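Plantazolicin methyltransferase BamL (Bacillus amyloliquefaciens subsp. plantarum, PDB 5DLY) probably transfers methyl groups from S-adenosylmethionine to the amino terminus of desmethylplantazolicin, the precursor of the antibiotic plantazolicin, as a Rossmann-type N-methyltransferase. Local coordinates at residues A[17-22]-A[179-184]; A[110-115]-A[140-145]; A[115-120]-A[146-151]; A[159-164]-A[187-192]. All blocks are in the same frame, centred on the assembly; numbering follows the deposited sequence.

How the contacts relate
Contacts 1 and 4 line the substrate-analog end of the ligand cleft, while contact 2 holds the adenine end of S-adenosyl-L-homocysteine. Contact 1 reaches both ligands, and its helix 176-187 runs on into the loop 187-192 of contact 4; their centres lie about 15 Å apart, and both touch the analog. Contacts 2 and 3 are neighbours, with centres about 8 Å apart: they share Asn115 and helix 139-148, and Thr145 CG2 packs 3.8 Å from Ile116 CG2. Contact 3 is the most remote from contact 1, about 28 Å between centres. Along the chain, contacts 2 and 3 are nested within the loop that contact 1 closes.

Contact 1. Residues A[17-22]-A[179-184]; sequences QTWFSH and EAYLKD. With 5D7 (prop-2-en-1-yl 2-[(1S)-1-amino-4-carbamimidamidobutyl]-1,3-thiazole-4-carboxylate), chain B; SAH (S-adenosyl-L-homocysteine), chain C.
A chi1 of -68° sets Trp19 CG anti to its carbonyl carbon and one of 167° sets Tyr181 CG anti to its backbone N, so that the indole and the tyrosine ring come together obliquely. The indole lies against helix 176-187, with Tyr181 CB over the face of its six-membered ring, 3.7 Å from the centroid, in a CH-pi contact. The tyrosine ring meets Trp19 CG at its edge, in plane, through CD1 at 3.5 Å. At the indole edge, Trp19 NE1 donates a nearly straight bond (173°) to Asp184 OD2, 2.9 Å away. The acceptor lies in the indole plane and uses its anti lone pair. At the phenol end, Phe20 CZ lies 3.4 Å from Tyr181 OH. Phe20 touches both ligands: its ring carries SAH C5' over one face, CE1 lies 3.4 Å from SAH SD, and CZ touches the aliphatic CB of the substrate analog. Tyr181 OH, hydrogen-bonded to Asp33, approaches the analog's thiazole S5 at 3.0 Å. Asp184 OD2 takes two N-H donors, from Trp19 and Gln15, while OD1 pairs with Arg187, which would probably favour its charged form and fix the indole's orientation.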
# COMPACT_ATOMS: atom_id res chain seq x y z
N GLN A 17 -2.03 10.69 -11.12
CA GLN A 17 -2.30 9.47 -11.86
C GLN A 17 -1.86 9.54 -13.33
O GLN A 17 -1.61 8.50 -13.95
CB GLN A 17 -3.77 9.05 -11.69
CG GLN A 17 -4.26 7.91 -12.58
CD GLN A 17 -3.53 6.60 -12.39
OE1 GLN A 17 -2.82 6.38 -11.39
NE2 GLN A 17 -3.68 5.71 -13.36
N THR A 18 -1.70 10.75 -13.88
CA THR A 18 -1.15 10.86 -15.25
C THR A 18 0.23 10.21 -15.38
O THR A 18 0.60 9.75 -16.46
CB THR A 18 -1.09 12.32 -15.78
OG1 THR A 18 -0.17 13.10 -15.00
CG2 THR A 18 -2.47 12.95 -15.78
N TRP A 19 0.98 10.12 -14.28
CA TRP A 19 2.29 9.49 -14.29
C TRP A 19 2.26 7.96 -14.44
O TRP A 19 3.30 7.32 -14.58
CB TRP A 19 3.09 9.94 -13.06
CG TRP A 19 3.44 11.39 -13.13
CD1 TRP A 19 2.71 12.43 -12.65
CD2 TRP A 19 4.59 11.96 -13.77
NE1 TRP A 19 3.35 13.63 -12.94
CE2 TRP A 19 4.50 13.36 -13.62
CE3 TRP A 19 5.70 11.41 -14.44
CZ2 TRP A 19 5.48 14.23 -14.13
CZ3 TRP A 19 6.67 12.28 -14.95
CH2 TRP A 19 6.55 13.67 -14.78
N PHE A 20 1.05 7.39 -14.44
CA PHE A 20 0.88 5.95 -14.59
C PHE A 20 0.02 5.58 -15.80
O PHE A 20 -0.11 4.40 -16.12
CB PHE A 20 0.35 5.33 -13.29
CG PHE A 20 1.29 5.55 -12.15
CD1 PHE A 20 2.39 4.71 -11.97
CD2 PHE A 20 1.14 6.65 -11.31
CE1 PHE A 20 3.30 4.93 -10.95
CE2 PHE A 20 2.05 6.87 -10.28
CZ PHE A 20 3.12 6.01 -10.11
N SER A 21 -0.52 6.59 -16.47
CA SER A 21 -1.43 6.38 -17.60
C SER A 21 -0.94 6.99 -18.92
O SER A 21 -1.54 6.76 -19.98
CB SER A 21 -2.83 6.91 -17.27
OG SER A 21 -2.82 8.31 -17.06
N HIS A 22 0.14 7.76 -18.86
CA HIS A 22 0.74 8.37 -20.05
C HIS A 22 2.03 7.64 -20.42
O HIS A 22 2.84 7.34 -19.54
CB HIS A 22 1.01 9.86 -19.82
CG HIS A 22 -0.22 10.71 -19.94
ND1 HIS A 22 -1.17 10.78 -18.95
CD2 HIS A 22 -0.64 11.54 -20.92
CE1 HIS A 22 -2.14 11.61 -19.32
NE2 HIS A 22 -1.83 12.08 -20.51
N GLU A 179 11.74 15.12 -10.57
CA GLU A 179 11.32 16.20 -9.68
C GLU A 179 9.84 16.57 -9.90
O GLU A 179 9.09 16.69 -8.94
CB GLU A 179 12.22 17.43 -9.86
CG GLU A 179 11.80 18.64 -9.04
CD GLU A 179 12.68 19.84 -9.28
OE1 GLU A 179 12.58 20.45 -10.37
OE2 GLU A 179 13.46 20.20 -8.37
N ALA A 180 9.46 16.73 -11.17
CA ALA A 180 8.07 17.02 -11.54
C ALA A 180 7.13 15.91 -11.10
O ALA A 180 6.06 16.18 -10.54
CB ALA A 180 7.97 17.24 -13.05
N TYR A 181 7.55 14.67 -11.34
CA TYR A 181 6.84 13.48 -10.89
C TYR A 181 6.58 13.51 -9.39
O TYR A 181 5.44 13.40 -8.94
CB TYR A 181 7.64 12.24 -11.29
CG TYR A 181 7.22 10.95 -10.66
CD1 TYR A 181 5.93 10.44 -10.85
CD2 TYR A 181 8.11 10.21 -9.89
CE1 TYR A 181 5.54 9.24 -10.28
CE2 TYR A 181 7.73 9.01 -9.29
CZ TYR A 181 6.45 8.53 -9.50
OH TYR A 181 6.07 7.34 -8.94
N LEU A 182 7.64 13.68 -8.60
CA LEU A 182 7.51 13.66 -7.14
C LEU A 182 6.65 14.80 -6.60
O LEU A 182 5.86 14.60 -5.68
CB LEU A 182 8.88 13.63 -6.46
CG LEU A 182 9.69 12.34 -6.65
CD1 LEU A 182 11.03 12.48 -5.94
CD2 LEU A 182 8.94 11.10 -6.17
N LYS A 183 6.81 16.00 -7.18
CA LYS A 183 5.97 17.13 -6.78
C LYS A 183 4.49 16.79 -6.95
O LYS A 183 3.69 17.01 -6.04
CB LYS A 183 6.31 18.40 -7.57
CG LYS A 183 7.58 19.13 -7.14
CD LYS A 183 7.68 20.44 -7.89
CE LYS A 183 9.09 21.00 -7.88
NZ LYS A 183 9.25 22.01 -8.97
N ASP A 184 4.13 16.27 -8.13
CA ASP A 184 2.76 15.84 -8.38
C ASP A 184 2.31 14.73 -7.42
O ASP A 184 1.17 14.76 -6.93
CB ASP A 184 2.58 15.37 -9.82
CG ASP A 184 2.47 16.52 -10.81
OD1 ASP A 184 2.35 17.70 -10.39
OD2 ASP A 184 2.49 16.23 -12.02
O9 5D7 B . 7.39 5.66 -1.86
C6 5D7 B . 7.75 6.60 -2.55
O7 5D7 B . 8.86 7.43 -2.15
C8 5D7 B . 9.50 7.27 -0.88
C2 5D7 B . 7.09 6.91 -3.84
N3 5D7 B . 6.19 6.07 -4.41
C4 5D7 B . 5.69 6.49 -5.58
S5 5D7 B . 6.41 8.01 -5.99
C1 5D7 B . 7.38 8.07 -4.57
CA 5D7 B . 4.70 5.86 -6.49
N 5D7 B . 4.47 4.50 -6.01
CB 5D7 B . 3.39 6.64 -6.55
CG 5D7 B . 2.85 7.16 -5.21
CD 5D7 B . 1.33 7.23 -5.28
NE 5D7 B . 0.83 7.85 -4.06
CZ 5D7 B . 0.65 9.15 -3.80
NH2 5D7 B . 0.21 9.51 -2.68
NH1 5D7 B . 0.90 10.03 -4.69
C3 5D7 B . 10.56 8.34 -0.75
C5 5D7 B . 11.68 8.10 -0.10
N SAH C . 1.37 -1.22 -5.27
CA SAH C . 2.48 -0.80 -6.18
CB SAH C . 2.22 0.62 -6.69
CG SAH C . 2.58 0.74 -8.17
SD SAH C . 2.54 2.42 -8.74
C SAH C . 3.79 -0.84 -5.45
O SAH C . 3.88 -1.34 -4.34
OXT SAH C . 4.81 -0.35 -5.93
C5' SAH C . 0.82 2.84 -8.60
C4' SAH C . -0.10 1.86 -9.31
O4' SAH C . -1.46 2.15 -8.96
C3' SAH C . -0.03 1.98 -10.83
O3' SAH C . 0.32 0.71 -11.41
C2' SAH C . -1.41 2.47 -11.25
O2' SAH C . -1.87 1.99 -12.51
C1' SAH C . -2.26 1.93 -10.11
N9 SAH C . -3.58 2.59 -9.94
C8 SAH C . -3.82 3.91 -9.90
N7 SAH C . -5.14 4.15 -9.73
C5 SAH C . -5.75 2.96 -9.65
C6 SAH C . -7.14 2.51 -9.47
N6 SAH C . -8.12 3.43 -9.33
N1 SAH C . -7.38 1.17 -9.44
C2 SAH C . -6.38 0.28 -9.58
N3 SAH C . -5.07 0.62 -9.74
C4 SAH C . -4.72 1.93 -9.79

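Contact 2. Residues A[110-115]-A[140-145]; sequences CSNAEN and IAIVNT. With SAH (S-adenosyl-L-homocysteine), chain C.
The adenine of SAH is gripped along its edge by the loop 110-115, whose Glu114 packs in turn on Ile142. At that edge the backbone N of Ala113 donates to N1 at 2.9 Å, and N6 donates to Asn112 OD1 at 3.0 Å, with an N-H...O angle of 164°. The Asn112 amide has Glu114 OE2 near its plane, at the ND2 edge: ND2 donates to this oxygen, meeting it from above the carboxylate plane. OD1 receives Glu114 N as well, the donor standing above the carbonyl plane, which closes an Asx turn and gives this oxygen two donors. Asn138 is a second partner of Glu114 OE2. Chi1 of 180° sets Asn112 CG anti to the backbone N, and chi2 near 0° turns OD1 to N6. Across to helix 139-148, the meeting is apolar: Glu114 CG lies 3.5 Å from Ile142 CG1, the two side chains crossing at about a right angle, and Ile142 CD1 lies 4.4 Å from Ala113 CB. One turn on along the helix, at Thr145, a water bridges the segments, donating to Glu114 O at 2.9 Å and lying 2.7 Å from Thr145 OG1. Pairing of N1 with a backbone N-H and of N6 with a side-chain oxygen, in the loop after strand 107-110, is a common way for Rossmann-fold S-adenosylmethionine-dependent methyltransferases to recognise adenine.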
# COMPACT_ATOMS: atom_id res chain seq x y z
N CYS A 110 -7.69 -6.18 -14.72
CA CYS A 110 -7.47 -4.82 -15.21
C CYS A 110 -8.74 -3.99 -15.12
O CYS A 110 -9.61 -4.04 -15.99
CB CYS A 110 -6.91 -4.80 -16.64
SG CYS A 110 -6.45 -3.12 -17.14
N SER A 111 -8.84 -3.21 -14.05
CA SER A 111 -10.03 -2.42 -13.77
C SER A 111 -9.70 -1.42 -12.68
O SER A 111 -8.74 -1.61 -11.93
CB SER A 111 -11.17 -3.34 -13.31
OG SER A 111 -12.42 -2.66 -13.32
N ASN A 112 -10.50 -0.35 -12.60
CA ASN A 112 -10.48 0.53 -11.45
C ASN A 112 -10.76 -0.32 -10.20
O ASN A 112 -11.68 -1.16 -10.20
CB ASN A 112 -11.56 1.59 -11.67
CG ASN A 112 -11.69 2.60 -10.55
OD1 ASN A 112 -10.98 2.58 -9.53
ND2 ASN A 112 -12.65 3.51 -10.72
N ALA A 113 -9.96 -0.13 -9.15
CA ALA A 113 -10.17 -0.86 -7.89
C ALA A 113 -11.57 -0.67 -7.33
O ALA A 113 -12.05 -1.51 -6.58
CB ALA A 113 -9.12 -0.47 -6.86
N GLU A 114 -12.22 0.43 -7.71
CA GLU A 114 -13.63 0.66 -7.35
C GLU A 114 -14.52 -0.52 -7.71
O GLU A 114 -15.55 -0.75 -7.08
CB GLU A 114 -14.18 1.92 -8.01
CG GLU A 114 -13.65 3.22 -7.43
CD GLU A 114 -14.34 4.46 -7.99
OE1 GLU A 114 -15.58 4.60 -7.81
OE2 GLU A 114 -13.66 5.30 -8.59
N ASN A 115 -14.13 -1.26 -8.75
CA ASN A 115 -14.94 -2.34 -9.30
C ASN A 115 -14.61 -3.72 -8.74
O ASN A 115 -15.09 -4.73 -9.26
CB ASN A 115 -14.81 -2.34 -10.82
CG ASN A 115 -15.22 -1.02 -11.43
OD1 ASN A 115 -16.25 -0.45 -11.06
ND2 ASN A 115 -14.41 -0.51 -12.36
N ILE A 140 -12.28 7.23 -0.55
CA ILE A 140 -13.21 6.82 0.49
C ILE A 140 -14.15 5.70 -0.01
O ILE A 140 -14.38 4.71 0.70
CB ILE A 140 -14.02 8.02 1.05
CG1 ILE A 140 -13.07 9.12 1.54
CG2 ILE A 140 -14.95 7.57 2.17
CD1 ILE A 140 -13.76 10.40 1.97
N ALA A 141 -14.65 5.85 -1.24
CA ALA A 141 -15.49 4.82 -1.86
C ALA A 141 -14.74 3.50 -1.97
O ALA A 141 -15.29 2.44 -1.68
CB ALA A 141 -15.96 5.27 -3.24
N ILE A 142 -13.47 3.56 -2.36
CA ILE A 142 -12.70 2.33 -2.50
C ILE A 142 -12.53 1.64 -1.15
O ILE A 142 -12.74 0.44 -1.04
CB ILE A 142 -11.34 2.58 -3.19
CG1 ILE A 142 -11.58 2.81 -4.68
CG2 ILE A 142 -10.40 1.39 -2.98
CD1 ILE A 142 -10.42 3.45 -5.42
N VAL A 143 -12.17 2.41 -0.13
CA VAL A 143 -12.01 1.83 1.20
C VAL A 143 -13.31 1.22 1.75
O VAL A 143 -13.29 0.13 2.31
CB VAL A 143 -11.39 2.82 2.21
CG1 VAL A 143 -11.36 2.21 3.60
CG2 VAL A 143 -9.98 3.19 1.78
N ASN A 144 -14.44 1.94 1.61
CA ASN A 144 -15.74 1.39 2.04
C ASN A 144 -16.03 0.06 1.35
O ASN A 144 -16.46 -0.91 1.98
CB ASN A 144 -16.89 2.36 1.72
CG ASN A 144 -16.89 3.62 2.59
OD1 ASN A 144 -17.41 4.66 2.17
ND2 ASN A 144 -16.34 3.53 3.78
N THR A 145 -15.77 -0.00 0.05
CA THR A 145 -15.93 -1.23 -0.71
C THR A 145 -15.02 -2.36 -0.21
O THR A 145 -15.46 -3.49 -0.02
CB THR A 145 -15.69 -0.96 -2.21
OG1 THR A 145 -16.75 -0.12 -2.68
CG2 THR A 145 -15.67 -2.25 -3.01
N SAH C . 1.37 -1.22 -5.27
CA SAH C . 2.48 -0.80 -6.18
CB SAH C . 2.22 0.62 -6.69
CG SAH C . 2.58 0.74 -8.17
SD SAH C . 2.54 2.42 -8.74
C SAH C . 3.79 -0.84 -5.45
O SAH C . 3.88 -1.34 -4.34
OXT SAH C . 4.81 -0.35 -5.93
C5' SAH C . 0.82 2.84 -8.60
C4' SAH C . -0.10 1.86 -9.31
O4' SAH C . -1.46 2.15 -8.96
C3' SAH C . -0.03 1.98 -10.83
O3' SAH C . 0.32 0.71 -11.41
C2' SAH C . -1.41 2.47 -11.25
O2' SAH C . -1.87 1.99 -12.51
C1' SAH C . -2.26 1.93 -10.11
N9 SAH C . -3.58 2.59 -9.94
C8 SAH C . -3.82 3.91 -9.90
N7 SAH C . -5.14 4.15 -9.73
C5 SAH C . -5.75 2.96 -9.65
C6 SAH C . -7.14 2.51 -9.47
N6 SAH C . -8.12 3.43 -9.33
N1 SAH C . -7.38 1.17 -9.44
C2 SAH C . -6.38 0.28 -9.58
N3 SAH C . -5.07 0.62 -9.74
C4 SAH C . -4.72 1.93 -9.79
O HOH W 1 -15.87 1.14 -4.88

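Contact 3. Residues A[115-120]-A[146-151]; sequences NIMQYV and LIHLLS
In the Rossmann-type methyltransferase fold, the connection leading from strand 107-110 to strand 124-130 packs on the C-terminal end of helix 139-148, and Leu149 is inserted among Ile116, Met117 and Val120. Leu149 CD1 lies 3.8 Å from Ile116 CG2, and its CG is 3.9 Å from Met117 CG; the leucine and methionine chains run alongside one another in opposite senses. The other branch, CD2, touches Val120 O at 3.4 Å and lies 4.2 Å from Val120 CG1. Ile116 CG2 also meets Leu146 CD2 at 3.9 Å, the two side chains crossing at about a right angle. It falls between the backbone N and carbonyl carbon of its residue, because CG1 takes the position anti to N (chi1 -169°). Behind these residues lies the parallel part of the central sheet: Leu146 rests on Ile127 and Ile129 of strand 124-130, while on strand 85-90 Ile116 reaches Ile89 and Val120 reaches Thr87. Met117 and His148 form the exposed margin, where the methionine chain bends at chi3 (82°) to place CE 3.9 Å from His148 CB. Its SD lies 3.8 Å from the same CB and approaches the imidazole obliquely, 5.0 Å from the ring centroid.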
# COMPACT_ATOMS: atom_id res chain seq x y z
N ASN A 115 -14.13 -1.26 -8.75
CA ASN A 115 -14.94 -2.34 -9.30
C ASN A 115 -14.61 -3.72 -8.74
O ASN A 115 -15.09 -4.73 -9.26
CB ASN A 115 -14.81 -2.34 -10.82
CG ASN A 115 -15.22 -1.02 -11.43
OD1 ASN A 115 -16.25 -0.45 -11.06
ND2 ASN A 115 -14.41 -0.51 -12.36
N ILE A 116 -13.81 -3.77 -7.68
CA ILE A 116 -13.28 -5.03 -7.16
C ILE A 116 -14.31 -6.14 -6.85
O ILE A 116 -14.03 -7.32 -7.07
CB ILE A 116 -12.29 -4.80 -5.99
CG1 ILE A 116 -11.51 -6.08 -5.63
CG2 ILE A 116 -12.99 -4.23 -4.76
CD1 ILE A 116 -10.71 -6.67 -6.77
N MET A 117 -15.49 -5.76 -6.37
CA MET A 117 -16.48 -6.77 -5.95
C MET A 117 -17.12 -7.52 -7.13
O MET A 117 -17.81 -8.51 -6.92
CB MET A 117 -17.53 -6.17 -5.00
CG MET A 117 -16.97 -5.93 -3.60
SD MET A 117 -18.17 -5.37 -2.37
CE MET A 117 -18.92 -6.92 -1.86
N GLN A 118 -16.86 -7.05 -8.35
CA GLN A 118 -17.21 -7.81 -9.57
C GLN A 118 -16.26 -8.98 -9.83
O GLN A 118 -16.55 -9.84 -10.68
CB GLN A 118 -17.16 -6.90 -10.81
CG GLN A 118 -18.24 -5.85 -10.91
CD GLN A 118 -17.82 -4.69 -11.78
OE1 GLN A 118 -17.08 -4.85 -12.78
NE2 GLN A 118 -18.29 -3.51 -11.43
N TYR A 119 -15.12 -9.00 -9.14
CA TYR A 119 -14.03 -9.92 -9.47
C TYR A 119 -13.62 -10.81 -8.30
O TYR A 119 -12.98 -11.84 -8.50
CB TYR A 119 -12.82 -9.15 -10.01
CG TYR A 119 -13.18 -8.39 -11.25
CD1 TYR A 119 -13.40 -9.06 -12.45
CD2 TYR A 119 -13.36 -7.01 -11.21
CE1 TYR A 119 -13.77 -8.37 -13.59
CE2 TYR A 119 -13.74 -6.30 -12.34
CZ TYR A 119 -13.94 -6.99 -13.52
OH TYR A 119 -14.33 -6.32 -14.65
N VAL A 120 -14.00 -10.40 -7.10
CA VAL A 120 -13.66 -11.10 -5.86
C VAL A 120 -14.91 -11.18 -5.00
O VAL A 120 -15.52 -10.15 -4.66
CB VAL A 120 -12.52 -10.40 -5.09
CG1 VAL A 120 -12.23 -11.11 -3.77
CG2 VAL A 120 -11.26 -10.33 -5.94
N LEU A 146 -13.74 -2.04 0.02
CA LEU A 146 -12.80 -3.03 0.51
C LEU A 146 -13.16 -3.59 1.88
O LEU A 146 -12.96 -4.77 2.15
CB LEU A 146 -11.37 -2.48 0.48
CG LEU A 146 -10.83 -2.19 -0.93
CD1 LEU A 146 -9.50 -1.45 -0.85
CD2 LEU A 146 -10.68 -3.45 -1.78
N ILE A 147 -13.74 -2.75 2.74
CA ILE A 147 -14.20 -3.23 4.04
C ILE A 147 -15.25 -4.35 3.90
O ILE A 147 -15.25 -5.30 4.69
CB ILE A 147 -14.65 -2.06 4.92
CG1 ILE A 147 -13.41 -1.25 5.33
CG2 ILE A 147 -15.34 -2.55 6.19
CD1 ILE A 147 -13.69 0.06 6.03
N HIS A 148 -16.10 -4.27 2.87
CA HIS A 148 -17.08 -5.35 2.60
C HIS A 148 -16.44 -6.70 2.30
O HIS A 148 -17.08 -7.74 2.50
CB HIS A 148 -17.99 -5.02 1.42
CG HIS A 148 -18.68 -3.70 1.53
ND1 HIS A 148 -19.31 -3.28 2.68
CD2 HIS A 148 -18.87 -2.72 0.61
CE1 HIS A 148 -19.84 -2.09 2.47
NE2 HIS A 148 -19.58 -1.72 1.23
N LEU A 149 -15.21 -6.66 1.79
CA LEU A 149 -14.48 -7.87 1.40
C LEU A 149 -13.61 -8.45 2.51
O LEU A 149 -13.00 -9.50 2.32
CB LEU A 149 -13.64 -7.61 0.14
CG LEU A 149 -14.38 -7.55 -1.19
CD1 LEU A 149 -13.43 -7.13 -2.30
CD2 LEU A 149 -15.01 -8.90 -1.51
N LEU A 150 -13.55 -7.79 3.65
CA LEU A 150 -12.72 -8.28 4.77
C LEU A 150 -13.32 -9.53 5.41
O LEU A 150 -14.53 -9.58 5.68
CB LEU A 150 -12.52 -7.20 5.82
CG LEU A 150 -11.59 -6.04 5.45
CD1 LEU A 150 -11.68 -4.98 6.54
CD2 LEU A 150 -10.14 -6.49 5.23
N SER A 151 -12.48 -10.53 5.63
CA SER A 151 -12.87 -11.73 6.36
C SER A 151 -13.06 -11.41 7.84
O SER A 151 -12.75 -10.30 8.30
CB SER A 151 -11.83 -12.84 6.17
OG SER A 151 -10.69 -12.60 6.99

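Contact 4. Residues A[159-164]-A[187-192]; sequences VDLDRN and RASLTM. With 5D7 (prop-2-en-1-yl 2-[(1S)-1-amino-4-carbamimidamidobutyl]-1,3-thiazole-4-carboxylate), chain B.
Arg163 and the loop 187-192 are tied together where strand 154-160 of the Rossmann-type sheet runs out toward the substrate pocket. The backbone N of Arg163 donates to Leu190 O at 2.9 Å (170°), from above the carbonyl plane, and the guanidinium NH2 donates to Ser189 O at 2.9 Å, lying on a lone pair in the carbonyl plane. A salt bridge to Glu194 gives NH2 a second partner. Thr191 CG2 covers one face of the guanidinium, 3.5 Å from NH1, while the Ser189 carbonyl sits at its edge; the bend at chi3 (83°) turns NE of the arginine out of the extended line.

Asp162 OD1 accepts Asn164 N from above the carboxylate plane, closing an Asx turn. Its OD2 takes a hydrogen from a water that also donates to Asn164 OD1 and accepts from Met192 N, so this water serves the first N-H of helix 192-203. Thr191 is the N-cap of that helix. A second water donates to Asp160 OD2 and Leu161 O and accepts from Leu190 N, joining the segments beside the ligand.

Asp160 faces the guanidino group of the substrate analog with both oxygens: OD1 accepts from the ligand NE and OD2 from NH2, a two-point hydrogen-bonded pairing in which the opposite charges expected on the two groups would help. Gly134 N donates to OD2 too. Ser189 OG, also bonded to Gln185 O, accepts from the ligand NH2 at 3.0 Å and lies 3.3 Å from Leu161 CB.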
# COMPACT_ATOMS: atom_id res chain seq x y z
N VAL A 159 0.09 1.89 2.91
CA VAL A 159 1.34 2.63 3.08
C VAL A 159 1.36 3.66 1.96
O VAL A 159 1.19 3.32 0.82
CB VAL A 159 2.58 1.71 2.98
CG1 VAL A 159 3.87 2.50 3.24
CG2 VAL A 159 2.47 0.57 3.97
N ASP A 160 1.54 4.93 2.30
CA ASP A 160 1.58 5.96 1.28
C ASP A 160 2.41 7.17 1.67
O ASP A 160 2.82 7.31 2.83
CB ASP A 160 0.16 6.41 0.90
CG ASP A 160 0.05 6.93 -0.54
OD1 ASP A 160 0.96 6.67 -1.37
OD2 ASP A 160 -0.97 7.59 -0.84
N LEU A 161 2.66 8.03 0.70
CA LEU A 161 3.34 9.30 0.93
C LEU A 161 2.55 10.21 1.86
O LEU A 161 1.31 10.21 1.84
CB LEU A 161 3.52 10.04 -0.39
CG LEU A 161 4.33 9.34 -1.48
CD1 LEU A 161 4.33 10.20 -2.74
CD2 LEU A 161 5.74 9.05 -1.02
N ASP A 162 3.27 10.99 2.66
CA ASP A 162 2.69 12.06 3.48
C ASP A 162 2.95 13.36 2.74
O ASP A 162 4.10 13.67 2.42
CB ASP A 162 3.37 12.08 4.85
CG ASP A 162 2.71 13.05 5.84
OD1 ASP A 162 2.15 14.08 5.42
OD2 ASP A 162 2.80 12.76 7.05
N ARG A 163 1.89 14.14 2.50
CA ARG A 163 2.03 15.42 1.78
C ARG A 163 3.04 16.36 2.44
O ARG A 163 3.73 17.12 1.74
CB ARG A 163 0.66 16.10 1.62
CG ARG A 163 0.72 17.42 0.84
CD ARG A 163 -0.66 17.89 0.40
NE ARG A 163 -1.38 18.61 1.46
CZ ARG A 163 -2.40 18.12 2.16
NH1 ARG A 163 -2.99 18.87 3.09
NH2 ARG A 163 -2.85 16.89 1.94
N ASN A 164 3.14 16.30 3.76
CA ASN A 164 4.05 17.17 4.51
C ASN A 164 5.52 16.83 4.29
O ASN A 164 6.41 17.58 4.70
CB ASN A 164 3.71 17.17 6.01
CG ASN A 164 2.40 17.88 6.33
OD1 ASN A 164 1.69 17.49 7.26
ND2 ASN A 164 2.09 18.93 5.59
N ARG A 187 1.82 16.30 -3.83
CA ARG A 187 0.68 17.22 -3.83
C ARG A 187 -0.66 16.46 -3.76
O ARG A 187 -1.62 16.96 -3.17
CB ARG A 187 0.72 18.12 -5.07
CG ARG A 187 -0.08 19.42 -4.92
CD ARG A 187 -0.25 20.17 -6.24
NE ARG A 187 1.01 20.44 -6.93
CZ ARG A 187 1.37 19.87 -8.08
NH1 ARG A 187 0.56 19.02 -8.69
NH2 ARG A 187 2.55 20.17 -8.63
N ALA A 188 -0.69 15.26 -4.33
CA ALA A 188 -1.90 14.43 -4.31
C ALA A 188 -2.08 13.68 -2.99
O ALA A 188 -3.14 13.10 -2.75
CB ALA A 188 -1.87 13.44 -5.46
N SER A 189 -1.06 13.69 -2.15
CA SER A 189 -1.07 12.86 -0.94
C SER A 189 -1.87 13.47 0.20
O SER A 189 -2.15 14.67 0.21
CB SER A 189 0.36 12.61 -0.46
OG SER A 189 1.15 12.10 -1.52
N LEU A 190 -2.25 12.63 1.17
CA LEU A 190 -2.87 13.11 2.39
C LEU A 190 -1.80 13.43 3.42
O LEU A 190 -0.65 12.96 3.31
CB LEU A 190 -3.82 12.05 2.96
CG LEU A 190 -5.00 11.64 2.07
CD1 LEU A 190 -5.71 10.42 2.65
CD2 LEU A 190 -5.98 12.78 1.82
N THR A 191 -2.17 14.21 4.42
CA THR A 191 -1.35 14.39 5.61
C THR A 191 -1.75 13.33 6.63
O THR A 191 -2.81 12.71 6.51
CB THR A 191 -1.55 15.77 6.25
OG1 THR A 191 -2.93 15.92 6.62
CG2 THR A 191 -1.15 16.89 5.30
N MET A 192 -0.91 13.14 7.64
CA MET A 192 -1.23 12.26 8.75
C MET A 192 -2.61 12.57 9.35
O MET A 192 -3.42 11.66 9.57
CB MET A 192 -0.15 12.36 9.82
CG MET A 192 -0.44 11.55 11.06
SD MET A 192 -0.86 9.86 10.63
CE MET A 192 0.74 9.25 10.12
O9 5D7 B . 7.39 5.66 -1.86
C6 5D7 B . 7.75 6.60 -2.55
O7 5D7 B . 8.86 7.43 -2.15
C8 5D7 B . 9.50 7.27 -0.88
C2 5D7 B . 7.09 6.91 -3.84
N3 5D7 B . 6.19 6.07 -4.41
C4 5D7 B . 5.69 6.49 -5.58
S5 5D7 B . 6.41 8.01 -5.99
C1 5D7 B . 7.38 8.07 -4.57
CA 5D7 B . 4.70 5.86 -6.49
N 5D7 B . 4.47 4.50 -6.01
CB 5D7 B . 3.39 6.64 -6.55
CG 5D7 B . 2.85 7.16 -5.21
CD 5D7 B . 1.33 7.23 -5.28
NE 5D7 B . 0.83 7.85 -4.06
CZ 5D7 B . 0.65 9.15 -3.80
NH2 5D7 B . 0.21 9.51 -2.68
NH1 5D7 B . 0.90 10.03 -4.69
C3 5D7 B . 10.56 8.34 -0.75
C5 5D7 B . 11.68 8.10 -0.10
O HOH W 2 -1.30 9.88 0.88
O HOH W 3 1.69 14.86 8.40